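PDB 4L1M: E3 ubiquitin-protein ligase HERC2 from Homo sapiens, which probably serves as an E3 ubiquitin ligase that passes ubiquitin to substrate proteins, here represented by its first RCC1-like beta-propeller domain. Local coordinates for residues G126-H131 with G161-A166; S144-K149 with A194-V199; L174-R179 with L185-S190; A200-L205 with K248-I253. All blocks are in the same frame, centred on the assembly; numbering follows the deposited sequence.

Contact 1 of 4, residues G126-H131 with G161-A166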
loop_
_atom_site.group_PDB
_atom_site.type_symbol
_atom_site.label_atom_id
_atom_site.label_comp_id
_atom_site.label_asym_id
_atom_site.label_seq_id
_atom_site.Cartn_x
_atom_site.Cartn_y
_atom_site.Cartn_z
ATOM N N GLY A 126 17.049 4.161 10.839
ATOM C CA GLY A 126 16.429 5.474 10.611
ATOM C C GLY A 126 15.235 5.820 11.499
ATOM O O GLY A 126 14.653 6.897 11.361
ATOM N N GLY A 127 14.867 4.897 12.388
ATOM C CA GLY A 127 13.839 5.142 13.376
ATOM C C GLY A 127 12.451 4.791 12.895
ATOM O O GLY A 127 11.472 5.200 13.506
ATOM N N ARG A 128 12.366 4.010 11.822
ATOM C CA ARG A 128 11.089 3.665 11.215
ATOM C C ARG A 128 10.092 2.927 12.143
ATOM O O ARG A 128 8.884 2.920 11.858
ATOM C CB ARG A 128 11.322 2.847 9.941
ATOM C CG ARG A 128 11.824 1.423 10.193
ATOM C CD ARG A 128 12.324 0.770 8.926
ATOM N NE ARG A 128 13.591 1.345 8.484
ATOM C CZ ARG A 128 14.252 0.963 7.398
ATOM N NH1 ARG A 128 15.404 1.557 7.052
ATOM N NH2 ARG A 128 13.759 0.002 6.646
ATOM N N LEU A 129 10.573 2.289 13.211
ATOM C CA LEU A 129 9.678 1.571 14.113
ATOM C C LEU A 129 8.976 2.498 15.105
ATOM O O LEU A 129 7.998 2.085 15.745
ATOM C CB LEU A 129 10.427 0.456 14.859
ATOM C CG LEU A 129 11.128 -0.551 13.943
ATOM C CD1 LEU A 129 11.904 -1.600 14.731
ATOM C CD2 LEU A 129 10.147 -1.209 12.959
ATOM N N GLY A 130 9.482 3.720 15.267
ATOM C CA GLY A 130 8.810 4.721 16.087
ATOM C C GLY A 130 9.017 4.658 17.603
ATOM O O GLY A 130 8.309 5.318 18.339
ATOM N N HIS A 131 10.002 3.900 18.074
ATOM C CA HIS A 131 10.258 3.762 19.517
ATOM C C HIS A 131 11.340 4.685 20.052
ATOM O O HIS A 131 11.753 4.540 21.187
ATOM C CB HIS A 131 10.630 2.327 19.850
ATOM C CG HIS A 131 9.652 1.335 19.329
ATOM N ND1 HIS A 131 8.334 1.302 19.740
ATOM C CD2 HIS A 131 9.781 0.357 18.403
ATOM C CE1 HIS A 131 7.698 0.341 19.093
ATOM N NE2 HIS A 131 8.555 -0.251 18.280
ATOM N N GLY A 161 6.389 2.985 4.201
ATOM C CA GLY A 161 7.258 3.142 3.048
ATOM C C GLY A 161 8.349 2.106 3.134
ATOM O O GLY A 161 8.319 1.225 4.000
ATOM N N SER A 162 9.318 2.187 2.229
ATOM C CA SER A 162 10.457 1.256 2.281
ATOM C C SER A 162 11.296 1.521 3.515
ATOM O O SER A 162 11.812 0.585 4.110
ATOM C CB SER A 162 11.318 1.353 1.018
ATOM O OG SER A 162 11.795 2.668 0.857
ATOM N N THR A 163 11.408 2.788 3.907
ATOM C CA THR A 163 12.234 3.156 5.050
ATOM C C THR A 163 11.573 4.094 6.061
ATOM O O THR A 163 12.257 4.672 6.908
ATOM C CB THR A 163 13.538 3.824 4.567
ATOM O OG1 THR A 163 13.217 5.014 3.850
ATOM C CG2 THR A 163 14.334 2.872 3.677
ATOM N N TYR A 164 10.260 4.268 5.961
ATOM C CA TYR A 164 9.547 5.155 6.866
ATOM C C TYR A 164 8.137 4.660 7.097
ATOM O O TYR A 164 7.776 3.592 6.609
ATOM C CB TYR A 164 9.580 6.603 6.373
ATOM C CG TYR A 164 8.896 6.916 5.064
ATOM C CD1 TYR A 164 9.307 6.336 3.864
ATOM C CD2 TYR A 164 7.899 7.877 5.009
ATOM C CE1 TYR A 164 8.686 6.663 2.660
ATOM C CE2 TYR A 164 7.286 8.205 3.813
ATOM C CZ TYR A 164 7.675 7.602 2.645
ATOM O OH TYR A 164 7.046 7.958 1.460
ATOM N N SER A 165 7.366 5.419 7.880
ATOM C CA SER A 165 6.073 4.981 8.350
ATOM C C SER A 165 5.126 6.187 8.491
ATOM O O SER A 165 5.572 7.339 8.621
ATOM C CB SER A 165 6.233 4.284 9.708
ATOM O OG SER A 165 7.098 3.160 9.629
ATOM N N ALA A 166 3.822 5.923 8.471
ATOM C CA ALA A 166 2.857 6.970 8.760
ATOM C C ALA A 166 1.630 6.428 9.486
ATOM O O ALA A 166 1.390 5.202 9.522
ATOM C CB ALA A 166 2.445 7.685 7.488
#
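Two groups grip the hydroxyl of Ser-165: its OG donates a hydrogen bond of 2.9 Å to the carbonyl O of Arg-128 and is also hydrogen-bonded to NE2 of His-108. The C=O...donor angle at Arg-128 O is 142°, and the donor is tilted 15° from the carbonyl plane. The acceptor belongs to a type I turn from Gly-127 to Gly-130, closed by Gly-130 N to Gly-127 O at 3.0 Å, within the Gly-Arg-Leu-Gly-His run of an RCC1 repeat.

Arg-128 supplies about half of the 200 Å² buried between the segments. Its chain bends at chi3 (72°), which lays the guanidinium over the backbone of Thr-163, whose CA stands 3.8 Å above the centre of one face. Arg-128 NH1 meets the methyl CG2 of Thr-163 at 3.8 Å. Although Arg-128 NH2 comes within 3.2 Å of Ser-162 O, the angle is too poor for a hydrogen bond. NE is hydrogen-bonded to Asp-125 O, and NH1 also bonds just outside the segment; together they limit rotation of the group. Across this contact the guanidinium therefore meets Thr-163 by packing.

The turn follows strand 118-122 of one propeller blade, while Ser-165 lies on strand 164-169 of the next. The contact therefore joins adjacent blades, with strand 108-113 supplying His-108 and strand 174-178 flanking Ser-165 through Trp-177.

Contact 2 of 4, residues S144-K149 with A194-V199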
loop_
_atom_site.group_PDB
_atom_site.type_symbol
_atom_site.label_atom_id
_atom_site.label_comp_id
_atom_site.label_asym_id
_atom_site.label_seq_id
_atom_site.Cartn_x
_atom_site.Cartn_y
_atom_site.Cartn_z
ATOM N N SER A 144 4.547 3.427 22.048
ATOM C CA SER A 144 3.952 4.125 23.177
ATOM C C SER A 144 3.564 5.578 22.857
ATOM O O SER A 144 2.663 6.110 23.464
ATOM C CB SER A 144 4.872 4.074 24.387
ATOM O OG SER A 144 6.057 4.787 24.115
ATOM N N ALA A 145 4.207 6.206 21.886
ATOM C CA ALA A 145 3.763 7.530 21.446
ATOM C C ALA A 145 2.255 7.583 21.110
ATOM O O ALA A 145 1.648 8.620 21.238
ATOM C CB ALA A 145 4.582 7.991 20.247
ATOM N N PHE A 146 1.652 6.483 20.671
ATOM C CA PHE A 146 0.233 6.500 20.337
ATOM C C PHE A 146 -0.678 5.951 21.450
ATOM O O PHE A 146 -1.899 6.049 21.340
ATOM C CB PHE A 146 -0.022 5.711 19.049
ATOM C CG PHE A 146 0.519 6.370 17.824
ATOM C CD1 PHE A 146 0.144 7.672 17.494
ATOM C CD2 PHE A 146 1.404 5.698 16.991
ATOM C CE1 PHE A 146 0.651 8.284 16.366
ATOM C CE2 PHE A 146 1.903 6.298 15.858
ATOM C CZ PHE A 146 1.524 7.586 15.540
ATOM N N SER A 147 -0.099 5.373 22.501
ATOM C CA SER A 147 -0.890 4.807 23.590
ATOM C C SER A 147 -1.434 5.895 24.524
ATOM O O SER A 147 -0.907 7.009 24.562
ATOM C CB SER A 147 -0.087 3.750 24.365
ATOM O OG SER A 147 -0.234 2.469 23.750
ATOM N N GLY A 148 -2.511 5.562 25.243
ATOM C CA GLY A 148 -3.189 6.489 26.159
ATOM C C GLY A 148 -3.781 7.771 25.562
ATOM O O GLY A 148 -4.018 8.727 26.295
ATOM N N LYS A 149 -4.045 7.787 24.251
ATOM C CA LYS A 149 -4.637 8.951 23.569
ATOM C C LYS A 149 -6.154 9.025 23.869
ATOM O O LYS A 149 -6.765 8.031 24.265
ATOM C CB LYS A 149 -4.376 8.884 22.056
ATOM N N ALA A 194 12.729 9.132 14.866
ATOM C CA ALA A 194 12.497 7.835 15.496
ATOM C C ALA A 194 11.201 7.788 16.345
ATOM O O ALA A 194 10.896 6.765 16.973
ATOM C CB ALA A 194 13.696 7.492 16.373
ATOM N N ILE A 195 10.504 8.916 16.399
ATOM C CA ILE A 195 9.287 9.089 17.163
ATOM C C ILE A 195 8.285 9.725 16.184
ATOM O O ILE A 195 8.657 10.607 15.427
ATOM C CB ILE A 195 9.541 10.040 18.356
ATOM C CG1 ILE A 195 10.304 9.313 19.479
ATOM C CG2 ILE A 195 8.252 10.644 18.903
ATOM C CD1 ILE A 195 9.530 8.219 20.188
ATOM N N PRO A 196 7.020 9.273 16.192
ATOM C CA PRO A 196 6.043 9.861 15.259
ATOM C C PRO A 196 5.914 11.365 15.403
ATOM O O PRO A 196 5.881 11.867 16.516
ATOM C CB PRO A 196 4.732 9.172 15.648
ATOM C CG PRO A 196 5.159 7.871 16.219
ATOM C CD PRO A 196 6.451 8.142 16.942
ATOM N N MET A 197 5.879 12.072 14.285
ATOM C CA MET A 197 5.834 13.525 14.310
ATOM C C MET A 197 4.725 14.064 13.422
ATOM O O MET A 197 4.586 13.658 12.277
ATOM C CB MET A 197 7.180 14.111 13.901
ATOM C CG MET A 197 7.289 15.624 14.107
ATOM S SD MET A 197 8.990 16.152 13.830
ATOM C CE MET A 197 8.748 17.900 13.387
ATOM N N LEU A 198 3.958 14.994 13.982
ATOM C CA LEU A 198 2.856 15.636 13.303
ATOM C C LEU A 198 3.309 16.307 12.035
ATOM O O LEU A 198 4.304 17.021 12.035
ATOM C CB LEU A 198 2.229 16.690 14.214
ATOM C CG LEU A 198 0.991 17.432 13.658
ATOM C CD1 LEU A 198 -0.160 16.461 13.419
ATOM C CD2 LEU A 198 0.543 18.533 14.594
ATOM N N VAL A 199 2.585 16.080 10.946
ATOM C CA VAL A 199 2.819 16.841 9.728
ATOM C C VAL A 199 2.071 18.190 9.846
ATOM O O VAL A 199 0.909 18.324 9.445
ATOM C CB VAL A 199 2.422 16.054 8.459
ATOM C CG1 VAL A 199 2.720 16.857 7.208
ATOM C CG2 VAL A 199 3.184 14.755 8.393
#
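Pro-196, Ala-145 and Phe-146 account for nearly all of this apolar contact, which joins two consecutive blades of the RCC1-type beta-propeller. Pro-196 lies on the short strand 196-198 at the margin of one blade; the other two residues lie in the connection that leaves strand 140-142 of the preceding blade and leads to strand 155-160. The nearest backbone approach, between the CA atoms of Ala-145 and Pro-196, is 7.0 Å, so the gap is bridged by side chains rather than by strand pairing.

Residues 144-146 form a 3-10 turn, supported by the bond from Ser-147 N to Ser-144 O at 3.0 Å. This turn presents two successive side chains to the same proline. The CB bond of Ala-145 points toward Pro-196, and its methyl meets the ring at CD, 3.8 Å away. Phe-146 starts off to one side, yet its far end swings in: with CG anti to its own carbonyl carbon (chi1 -70°), the phenyl reaches over to the remaining part of the proline. The phenyl and the proline ring cross at a slant.

Pro-196 is also touched by Trp-177 and Tyr-175 of the neighbouring strand 174-178, which places it between its own blade and the incoming connection. Burial is uneven, since Phe-146 is enclosed whereas Ala-145 remains at the surface. The phenyl uses two adjacent carbons: Phe-146 CE2 lies 3.6 Å from Pro-196 CG, and Phe-146 CZ lies 3.6 Å from Pro-196 CB.

Contact 3 of 4, residues L174-R179 with L185-S190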
loop_
_atom_site.group_PDB
_atom_site.type_symbol
_atom_site.label_atom_id
_atom_site.label_comp_id
_atom_site.label_asym_id
_atom_site.label_seq_id
_atom_site.Cartn_x
_atom_site.Cartn_y
_atom_site.Cartn_z
ATOM N N LEU A 174 -1.944 13.704 10.594
ATOM C CA LEU A 174 -1.039 12.768 9.945
ATOM C C LEU A 174 0.323 12.819 10.633
ATOM O O LEU A 174 0.882 13.885 10.797
ATOM C CB LEU A 174 -0.871 13.130 8.476
ATOM C CG LEU A 174 0.201 12.318 7.759
ATOM C CD1 LEU A 174 -0.161 10.843 7.771
ATOM C CD2 LEU A 174 0.407 12.802 6.339
ATOM N N TYR A 175 0.833 11.651 11.029
ATOM C CA TYR A 175 2.128 11.510 11.697
ATOM C C TYR A 175 3.000 10.698 10.780
ATOM O O TYR A 175 2.527 9.736 10.205
ATOM C CB TYR A 175 1.975 10.794 13.059
ATOM C CG TYR A 175 1.320 11.673 14.107
ATOM C CD1 TYR A 175 -0.055 11.795 14.172
ATOM C CD2 TYR A 175 2.082 12.411 14.993
ATOM C CE1 TYR A 175 -0.653 12.609 15.109
ATOM C CE2 TYR A 175 1.501 13.243 15.921
ATOM C CZ TYR A 175 0.129 13.344 15.984
ATOM O OH TYR A 175 -0.462 14.175 16.933
ATOM N N THR A 176 4.256 11.104 10.618
ATOM C CA THR A 176 5.215 10.330 9.855
ATOM C C THR A 176 6.482 10.159 10.672
ATOM O O THR A 176 6.724 10.920 11.603
ATOM C CB THR A 176 5.586 11.029 8.551
ATOM O OG1 THR A 176 5.905 12.397 8.823
ATOM C CG2 THR A 176 4.425 10.973 7.558
ATOM N N TRP A 177 7.262 9.117 10.368
ATOM C CA TRP A 177 8.542 8.880 11.055
ATOM C C TRP A 177 9.396 7.887 10.284
ATOM O O TRP A 177 8.914 7.208 9.390
ATOM C CB TRP A 177 8.327 8.434 12.513
ATOM C CG TRP A 177 7.625 7.109 12.704
ATOM C CD1 TRP A 177 8.213 5.903 12.989
ATOM C CD2 TRP A 177 6.213 6.853 12.645
ATOM N NE1 TRP A 177 7.265 4.922 13.098
ATOM C CE2 TRP A 177 6.030 5.469 12.888
ATOM C CE3 TRP A 177 5.084 7.651 12.394
ATOM C CZ2 TRP A 177 4.767 4.869 12.906
ATOM C CZ3 TRP A 177 3.823 7.045 12.396
ATOM C CH2 TRP A 177 3.675 5.672 12.666
ATOM N N GLY A 178 10.675 7.822 10.640
ATOM C CA GLY A 178 11.651 6.975 9.923
ATOM C C GLY A 178 12.655 7.843 9.200
ATOM O O GLY A 178 12.965 8.940 9.653
ATOM N N ARG A 179 13.148 7.359 8.059
ATOM C CA ARG A 179 14.176 8.078 7.288
ATOM C C ARG A 179 13.602 9.332 6.699
ATOM O O ARG A 179 12.447 9.373 6.316
ATOM C CB ARG A 179 14.734 7.208 6.182
ATOM C CG ARG A 179 15.596 6.060 6.665
ATOM C CD ARG A 179 16.977 6.541 7.060
ATOM N NE ARG A 179 17.895 5.416 7.347
ATOM C CZ ARG A 179 19.120 5.549 7.875
ATOM N NH1 ARG A 179 19.598 6.742 8.208
ATOM N NH2 ARG A 179 19.875 4.485 8.080
ATOM N N LEU A 185 9.267 12.719 4.922
ATOM C CA LEU A 185 8.428 12.821 6.123
ATOM C C LEU A 185 7.532 14.066 6.106
ATOM O O LEU A 185 6.517 14.099 6.802
ATOM C CB LEU A 185 9.284 12.819 7.392
ATOM C CG LEU A 185 10.236 11.635 7.535
ATOM C CD1 LEU A 185 11.104 11.792 8.764
ATOM C CD2 LEU A 185 9.479 10.316 7.584
ATOM N N GLY A 186 7.904 15.090 5.330
ATOM C CA GLY A 186 7.075 16.301 5.194
ATOM C C GLY A 186 7.221 17.369 6.283
ATOM O O GLY A 186 6.336 18.212 6.429
ATOM N N HIS A 187 8.326 17.366 7.026
ATOM C CA HIS A 187 8.519 18.361 8.084
ATOM C C HIS A 187 9.514 19.447 7.731
ATOM O O HIS A 187 10.100 20.041 8.613
ATOM C CB HIS A 187 8.971 17.684 9.381
ATOM C CG HIS A 187 8.148 16.500 9.742
ATOM N ND1 HIS A 187 6.784 16.581 9.930
ATOM C CD2 HIS A 187 8.485 15.200 9.923
ATOM C CE1 HIS A 187 6.323 15.386 10.235
ATOM N NE2 HIS A 187 7.331 14.530 10.227
ATOM N N GLY A 188 9.728 19.706 6.450
ATOM C CA GLY A 188 10.579 20.835 6.034
ATOM C C GLY A 188 12.077 20.615 6.128
ATOM O O GLY A 188 12.844 21.550 6.041
ATOM N N SER A 189 12.504 19.378 6.311
ATOM C CA SER A 189 13.935 19.049 6.322
ATOM C C SER A 189 14.115 17.585 5.917
ATOM O O SER A 189 13.152 16.915 5.608
ATOM C CB SER A 189 14.548 19.316 7.701
ATOM O OG SER A 189 14.316 18.255 8.614
ATOM N N SER A 190 15.348 17.118 5.942
ATOM C CA SER A 190 15.680 15.746 5.606
ATOM C C SER A 190 16.017 14.919 6.838
ATOM O O SER A 190 16.570 13.831 6.707
ATOM C CB SER A 190 16.888 15.729 4.656
ATOM O OG SER A 190 16.506 16.092 3.344
#
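Within a single blade of the beta-propeller, the loop that leads from strand 174-178 to strand 196-198 folds back on the strand it has just left. Its Leu-185, Gly-186, His-187 and Gly-188 form the Leu-Gly-His-Gly signature of RCC1 repeats, and the contact buries 258 Å² over both segments.

The polar centre is Thr-176. Its hydroxyl OG1 donates a hydrogen bond of 2.7 Å to Leu-185 O, arriving in the carbonyl plane on a lone pair with a C=O...donor angle of 126°. The torsion explains the aim: chi1 of 48° sets OG1 between the backbone N and the carbonyl carbon, directed at the loop. This buried hydroxyl thereby ties the middle of the strand to the returning chain.

His-187 comes to the same hydroxyl, its NE2 lying 2.9 Å from Thr-176 OG1. Leu-185 O stands 3.5 Å above one face of the imidazole, displaced toward the ring's rim, whereas Thr-176 O lies at the ring edge and in its plane. The histidine also touches Met-197 and Val-199, so it bridges to the following strand.

Leu-185 contributes the largest apolar surface. Chi1 of -55° places its CG beside its own backbone N, and the branched end rests on the strand's backbone where it turns into Arg-179, whose guanidinium is held separately by a salt bridge to Asp-192. One methyl, Leu-185 CD2, lies 3.6 Å from Trp-177 C and 3.4 Å from Arg-179 O; the other, Leu-185 CD1, is 3.5 Å from Gly-178 O.

Contact 4 of 4, residues A200-L205 with K248-I253. With SO4 (sulfate ion), chain E.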
loop_
_atom_site.group_PDB
_atom_site.type_symbol
_atom_site.label_atom_id
_atom_site.label_comp_id
_atom_site.label_asym_id
_atom_site.label_seq_id
_atom_site.Cartn_x
_atom_site.Cartn_y
_atom_site.Cartn_z
ATOM N N ALA A 200 2.761 19.193 10.374
ATOM C CA ALA A 200 2.181 20.542 10.560
ATOM C C ALA A 200 1.538 21.154 9.305
ATOM O O ALA A 200 0.553 21.850 9.402
ATOM C CB ALA A 200 3.244 21.499 11.106
ATOM N N GLY A 201 2.117 20.908 8.138
ATOM C CA GLY A 201 1.618 21.499 6.904
ATOM C C GLY A 201 0.179 21.167 6.548
ATOM O O GLY A 201 -0.433 21.861 5.737
ATOM N N LEU A 202 -0.350 20.077 7.100
ATOM C CA LEU A 202 -1.751 19.694 6.849
ATOM C C LEU A 202 -2.652 19.944 8.046
ATOM O O LEU A 202 -3.816 19.648 7.991
ATOM C CB LEU A 202 -1.815 18.224 6.398
ATOM C CG LEU A 202 -1.258 18.013 4.984
ATOM C CD1 LEU A 202 -0.926 16.551 4.731
ATOM C CD2 LEU A 202 -2.227 18.497 3.924
ATOM N N LYS A 203 -2.086 20.461 9.135
ATOM C CA LYS A 203 -2.829 20.812 10.341
ATOM C C LYS A 203 -3.958 21.749 9.925
ATOM O O LYS A 203 -3.721 22.722 9.239
ATOM C CB LYS A 203 -1.878 21.480 11.354
ATOM C CG LYS A 203 -2.365 21.557 12.809
ATOM N N GLY A 204 -5.187 21.411 10.303
ATOM C CA GLY A 204 -6.368 22.196 9.924
ATOM C C GLY A 204 -7.216 21.511 8.860
ATOM O O GLY A 204 -8.371 21.854 8.677
ATOM N N LEU A 205 -6.635 20.540 8.158
ATOM C CA LEU A 205 -7.360 19.717 7.215
ATOM C C LEU A 205 -7.470 18.327 7.789
ATOM O O LEU A 205 -6.610 17.889 8.537
ATOM C CB LEU A 205 -6.613 19.631 5.895
ATOM C CG LEU A 205 -6.468 20.943 5.138
ATOM C CD1 LEU A 205 -5.561 20.736 3.942
ATOM C CD2 LEU A 205 -7.807 21.447 4.687
ATOM N N LYS A 248 9.936 19.412 0.612
ATOM C CA LYS A 248 10.062 18.864 1.953
ATOM C C LYS A 248 8.855 19.105 2.865
ATOM O O LYS A 248 8.883 18.757 4.040
ATOM C CB LYS A 248 11.345 19.397 2.565
ATOM C CG LYS A 248 12.521 18.990 1.718
ATOM C CD LYS A 248 13.847 19.166 2.400
ATOM C CE LYS A 248 14.940 19.179 1.348
ATOM N NZ LYS A 248 16.249 18.897 1.977
ATOM N N THR A 249 7.807 19.706 2.315
ATOM C CA THR A 249 6.544 19.892 3.032
ATOM C C THR A 249 5.427 19.635 2.020
ATOM O O THR A 249 5.658 19.763 0.819
ATOM C CB THR A 249 6.410 21.315 3.567
ATOM O OG1 THR A 249 6.466 22.212 2.470
ATOM C CG2 THR A 249 7.545 21.648 4.502
ATOM N N PRO A 250 4.233 19.244 2.493
ATOM C CA PRO A 250 3.116 18.901 1.606
ATOM C C PRO A 250 2.672 20.015 0.670
ATOM O O PRO A 250 2.550 21.161 1.098
ATOM C CB PRO A 250 1.967 18.620 2.575
ATOM C CG PRO A 250 2.630 18.281 3.854
ATOM C CD PRO A 250 3.886 19.081 3.909
ATOM N N LYS A 251 2.441 19.668 -0.587
ATOM C CA LYS A 251 1.997 20.609 -1.578
ATOM C C LYS A 251 0.868 19.999 -2.405
ATOM O O LYS A 251 0.861 18.812 -2.660
ATOM C CB LYS A 251 3.163 21.044 -2.465
ATOM C CG LYS A 251 4.177 21.943 -1.756
ATOM C CD LYS A 251 5.272 22.433 -2.702
ATOM C CE LYS A 251 6.212 23.465 -2.057
ATOM N N LEU A 252 -0.052 20.848 -2.838
ATOM C CA LEU A 252 -1.231 20.445 -3.540
ATOM C C LEU A 252 -0.916 19.950 -4.941
ATOM O O LEU A 252 -0.060 20.520 -5.650
ATOM C CB LEU A 252 -2.163 21.650 -3.664
ATOM C CG LEU A 252 -3.535 21.392 -4.275
ATOM C CD1 LEU A 252 -4.367 20.519 -3.364
ATOM C CD2 LEU A 252 -4.265 22.703 -4.518
ATOM N N ILE A 253 -1.621 18.912 -5.363
ATOM C CA ILE A 253 -1.571 18.497 -6.745
ATOM C C ILE A 253 -2.695 19.195 -7.494
ATOM O O ILE A 253 -3.832 18.758 -7.450
ATOM C CB ILE A 253 -1.618 16.979 -6.875
ATOM C CG1 ILE A 253 -0.446 16.365 -6.115
ATOM C CG2 ILE A 253 -1.495 16.577 -8.341
ATOM C CD1 ILE A 253 -0.407 14.845 -6.138
HETATM S S SO4 E . 9.879 23.071 0.660
HETATM O O1 SO4 E . 8.467 22.769 0.338
HETATM O O2 SO4 E . 10.840 22.573 -0.374
HETATM O O3 SO4 E . 9.915 24.553 0.766
HETATM O O4 SO4 E . 10.284 22.534 1.981
#
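The ring of Pro-250, puckered with CG exo, turns CB and CG toward Leu-202, while Trp-231 of strand 228-232 and Val-199 also touch it. The setting is again a junction between blades of the beta-propeller: Leu-202 lies in the connection from strand 196-198 to strand 207-212, and Pro-250 lies on strand 250-252 of the next blade.

Leu-202 CD1 is 4.1 Å from Pro-250 CG, an apolar approach at a slant. Chi1 of -71° puts its CG beside the backbone N, bringing the end of the side chain nearer the proline than its CB bond alone would suggest. Gly-201 borders the contact, its CA 4.5 Å from Pro-250 CD. The 3-10 turn 200-202 carries both residues.

On the strand's approach sits a sulfate ion, probably from the crystallisation liquor. The ammonium of Lys-248 is hydrogen-bonded to Ser-190 OG, and this lysine reaches the ion through its backbone: Lys-248 N makes a weak bond to sulfate O2 at 3.4 Å, with an N-H...O angle of 154°. Thr-249 grips more closely, its OG1 donating to sulfate O1 at 3.0 Å.

Overall arrangement
Contacts 1, 2 and 3 share the sheet of strands 155-160, 164-169, 174-178 and 196-198. Contact 3 lies within this blade; contacts 1 and 2 join it to the preceding blade. The centres of contact 1 and contact 3 are about 10 Å apart. Between the centres of contact 2 and contact 3 the distance is about 13 Å. Backbone pairs link them, Ser-165 N to Trp-177 O at 2.8 Å and Met-197 N to Thr-176 O at 3.0 Å. Contact 4 repeats the proline junction of contact 2 one blade further on, about 19 Å away between centres. It meets contact 3 where Gly-188 N approaches Lys-248 O at 2.7 Å, the same lysine whose N makes the weak bond to the sulfate.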